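Local atomic coordinates of cephalosporin acylase (Bacillus halodurans, PDB entry 2NLZ), a protein that probably cleaves amide bonds and transfers or hydrolyses the acyl group, as an N-terminal nucleophile enzyme of the gamma-glutamyltranspeptidase family. Residues P268-G273 and G414-H419. The protein carries 1 engineered substitution. Sequence-based numbering, arbitrary orientation.
Sequences PPNGQG and GKRTYH
The backbones of 268-273 and 414-419 meet in a single parallel-type bridge, with Gly271 CA 4.6 Å from His419 CA: His419 N donates to Asn270 O at 2.8 Å, and His419 O accepts a weak bond from Gln272 N. In the first of these bonds the donor lies above the carbonyl plane, not on a lone pair. Tyr418 CA also approaches Asn270 O, making a CA-H...O contact of 3.4 Å.

Asparagine suits position 270, since it tolerates the positive phi (87°) needed there and carries a polar amide into a buried place. With CG anti to the backbone N, that amide reaches across to the 414-419 segment: ND2 lies 2.6 Å from Thr417 O, while OD1, hydrogen-bonded to Asn86, sits over one face of the Arg416 guanidinium, 3.5 Å from NH1. The two side chains cross almost at right angles. Arginine supplies both aliphatic length and charge, its CG touching the amide while NE forms a salt bridge with Glu317.

At the other end, the Tyr418 ring tip meets the Gln272 side chain obliquely, CZ lying 3.6 Å from Gln272 CB; the amide and ring planes are 63° apart. Tyrosine thus combines a broad apolar ring with a polar tip, and an alanine here would probably loosen the packing around Gln272 by losing both. The hydroxyl of Thr417 turns instead to Asn409, which also binds Tyr418 N.

The contact joins the turn between strand 262-266 and helix 274-283 to the loop preceding strand 424-428, a loop that in related transpeptidases borders the substrate pocket. Phe308 of helix 294-314 packs on both Gln272 and Tyr418, Phe73 of strand 71-78 meets His419 edge-to-face, and Pro268 and Pro269 rest against Ile255 of strand 250-259.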
ATOM      1  N   PRO D 268     -11.195 -34.992  18.058  1.00 40.06           N
ATOM      2  CA  PRO D 268     -12.406 -35.603  17.496  1.00 37.03           C
ATOM      3  C   PRO D 268     -13.699 -34.976  18.021  1.00 35.08           C
ATOM      4  O   PRO D 268     -13.665 -34.290  19.035  1.00 33.40           O
ATOM      5  CB  PRO D 268     -12.307 -37.059  17.967  1.00 36.54           C
ATOM      6  CG  PRO D 268     -11.487 -36.993  19.171  1.00 41.61           C
ATOM      7  CD  PRO D 268     -10.447 -35.962  18.871  1.00 39.71           C
ATOM      8  N   PRO D 269     -14.825 -35.199  17.316  1.00 30.91           N
ATOM      9  CA  PRO D 269     -16.171 -34.752  17.654  1.00 32.72           C
ATOM     10  C   PRO D 269     -16.556 -34.662  19.125  1.00 34.62           C
ATOM     11  O   PRO D 269     -15.961 -35.313  19.991  1.00 26.63           O
ATOM     12  CB  PRO D 269     -17.040 -35.751  16.918  1.00 33.65           C
ATOM     13  CG  PRO D 269     -16.319 -35.905  15.646  1.00 32.73           C
ATOM     14  CD  PRO D 269     -14.847 -35.906  16.020  1.00 32.17           C
ATOM     15  N   ASN D 270     -17.638 -33.916  19.333  1.00 40.98           N
ATOM     16  CA  ASN D 270     -17.791 -32.970  20.424  1.00 33.27           C
ATOM     17  C   ASN D 270     -17.174 -31.668  19.855  1.00 34.84           C
ATOM     18  O   ASN D 270     -17.896 -30.726  19.556  1.00 34.14           O
ATOM     19  CB  ASN D 270     -17.120 -33.456  21.718  1.00 27.99           C
ATOM     20  CG  ASN D 270     -17.508 -32.628  22.953  1.00 40.58           C
ATOM     21  OD1 ASN D 270     -16.904 -32.784  24.012  1.00 50.82           O
ATOM     22  ND2 ASN D 270     -18.507 -31.753  22.822  1.00 22.87           N
ATOM     23  N   GLY D 271     -15.860 -31.659  19.628  1.00 32.25           N
ATOM     24  CA  GLY D 271     -15.167 -30.516  19.017  1.00 30.31           C
ATOM     25  C   GLY D 271     -15.347 -30.449  17.512  1.00 38.01           C
ATOM     26  O   GLY D 271     -15.548 -31.476  16.856  1.00 38.83           O
ATOM     27  N   GLN D 272     -15.259 -29.235  16.964  1.00 36.14           N
ATOM     28  CA  GLN D 272     -15.597 -28.981  15.553  1.00 30.29           C
ATOM     29  C   GLN D 272     -14.406 -29.018  14.587  1.00 30.30           C
ATOM     30  O   GLN D 272     -14.543 -28.648  13.412  1.00 34.64           O
ATOM     31  CB  GLN D 272     -16.373 -27.656  15.397  1.00 30.84           C
ATOM     32  CG  GLN D 272     -15.532 -26.379  15.555  1.00 36.89           C
ATOM     33  CD  GLN D 272     -16.222 -25.139  15.023  1.00 35.67           C
ATOM     34  OE1 GLN D 272     -16.089 -24.061  15.588  1.00 29.52           O
ATOM     35  NE2 GLN D 272     -16.941 -25.280  13.920  1.00 37.15           N
ATOM     36  N   GLY D 273     -13.253 -29.480  15.073  1.00 27.37           N
ATOM     37  CA  GLY D 273     -12.034 -29.551  14.265  1.00 31.45           C
ATOM     38  C   GLY D 273     -12.197 -30.363  12.996  1.00 38.33           C
ATOM     39  O   GLY D 273     -11.524 -30.124  11.995  1.00 40.11           O
ATOM     40  N   GLY D 414     -26.876 -34.360  30.348  1.00 44.62           N
ATOM     41  CA  GLY D 414     -25.624 -35.104  30.455  1.00 45.06           C
ATOM     42  C   GLY D 414     -24.889 -35.278  29.147  1.00 43.08           C
ATOM     43  O   GLY D 414     -23.979 -36.091  29.043  1.00 43.66           O
ATOM     44  N   LYS D 415     -25.291 -34.507  28.146  1.00 42.61           N
ATOM     45  CA  LYS D 415     -24.665 -34.548  26.835  1.00 41.38           C
ATOM     46  C   LYS D 415     -23.773 -33.319  26.691  1.00 38.22           C
ATOM     47  O   LYS D 415     -24.111 -32.254  27.199  1.00 38.82           O
ATOM     48  CB  LYS D 415     -25.758 -34.549  25.769  1.00 40.86           C
ATOM     49  CG  LYS D 415     -25.277 -34.453  24.331  1.00 44.60           C
ATOM     50  CD  LYS D 415     -26.455 -34.255  23.390  1.00 38.49           C
ATOM     51  CE  LYS D 415     -26.065 -34.505  21.954  1.00 41.49           C
ATOM     52  NZ  LYS D 415     -27.167 -34.198  21.030  1.00 37.16           N
ATOM     53  N   ARG D 416     -22.629 -33.449  26.029  1.00 36.65           N
ATOM     54  CA  ARG D 416     -21.844 -32.254  25.715  1.00 44.96           C
ATOM     55  C   ARG D 416     -22.020 -31.850  24.250  1.00 43.28           C
ATOM     56  O   ARG D 416     -22.157 -32.709  23.370  1.00 36.29           O
ATOM     57  CB  ARG D 416     -20.376 -32.414  26.111  1.00 43.39           C
ATOM     58  CG  ARG D 416     -19.751 -33.656  25.577  1.00 36.72           C
ATOM     59  CD  ARG D 416     -19.008 -34.409  26.656  1.00 30.68           C
ATOM     60  NE  ARG D 416     -18.588 -35.708  26.140  1.00 37.48           N
ATOM     61  CZ  ARG D 416     -17.322 -36.098  26.032  1.00 38.97           C
ATOM     62  NH1 ARG D 416     -16.338 -35.294  26.423  1.00 50.23           N
ATOM     63  NH2 ARG D 416     -17.038 -37.295  25.541  1.00 37.50           N
ATOM     64  N   THR D 417     -22.039 -30.539  24.007  1.00 40.51           N
ATOM     65  CA  THR D 417     -22.443 -29.997  22.708  1.00 37.60           C
ATOM     66  C   THR D 417     -21.309 -29.841  21.699  1.00 39.90           C
ATOM     67  O   THR D 417     -20.126 -29.892  22.060  1.00 43.69           O
ATOM     68  CB  THR D 417     -23.110 -28.617  22.860  1.00 34.18           C
ATOM     69  OG1 THR D 417     -23.432 -28.105  21.564  1.00 22.79           O
ATOM     70  CG2 THR D 417     -22.185 -27.647  23.582  1.00 26.44           C
ATOM     71  N   TYR D 418     -21.705 -29.667  20.437  1.00 34.53           N
ATOM     72  CA  TYR D 418     -20.868 -29.116  19.385  1.00 34.09           C
ATOM     73  C   TYR D 418     -20.069 -27.967  19.982  1.00 35.01           C
ATOM     74  O   TYR D 418     -20.642 -27.000  20.496  1.00 37.51           O
ATOM     75  CB  TYR D 418     -21.767 -28.611  18.251  1.00 39.75           C
ATOM     76  CG  TYR D 418     -21.065 -28.000  17.056  1.00 33.17           C
ATOM     77  CD1 TYR D 418     -20.726 -26.655  17.035  1.00 32.18           C
ATOM     78  CD2 TYR D 418     -20.778 -28.763  15.928  1.00 34.60           C
ATOM     79  CE1 TYR D 418     -20.089 -26.091  15.939  1.00 41.57           C
ATOM     80  CE2 TYR D 418     -20.145 -28.210  14.823  1.00 41.25           C
ATOM     81  CZ  TYR D 418     -19.804 -26.872  14.836  1.00 44.33           C
ATOM     82  OH  TYR D 418     -19.181 -26.317  13.744  1.00 40.00           O
ATOM     83  N   HIS D 419     -18.745 -28.088  19.916  1.00 31.64           N
ATOM     84  CA  HIS D 419     -17.837 -27.150  20.577  1.00 32.79           C
ATOM     85  C   HIS D 419     -16.977 -26.429  19.550  1.00 29.83           C
ATOM     86  O   HIS D 419     -16.432 -27.062  18.656  1.00 33.70           O
ATOM     87  CB  HIS D 419     -16.946 -27.900  21.569  1.00 29.29           C
ATOM     88  CG  HIS D 419     -16.769 -27.192  22.873  1.00 25.84           C
ATOM     89  ND1 HIS D 419     -15.901 -26.134  23.032  1.00 34.66           N
ATOM     90  CD2 HIS D 419     -17.345 -27.390  24.079  1.00 32.04           C
ATOM     91  CE1 HIS D 419     -15.949 -25.713  24.282  1.00 41.44           C
ATOM     92  NE2 HIS D 419     -16.820 -26.457  24.940  1.00 34.55           N
TER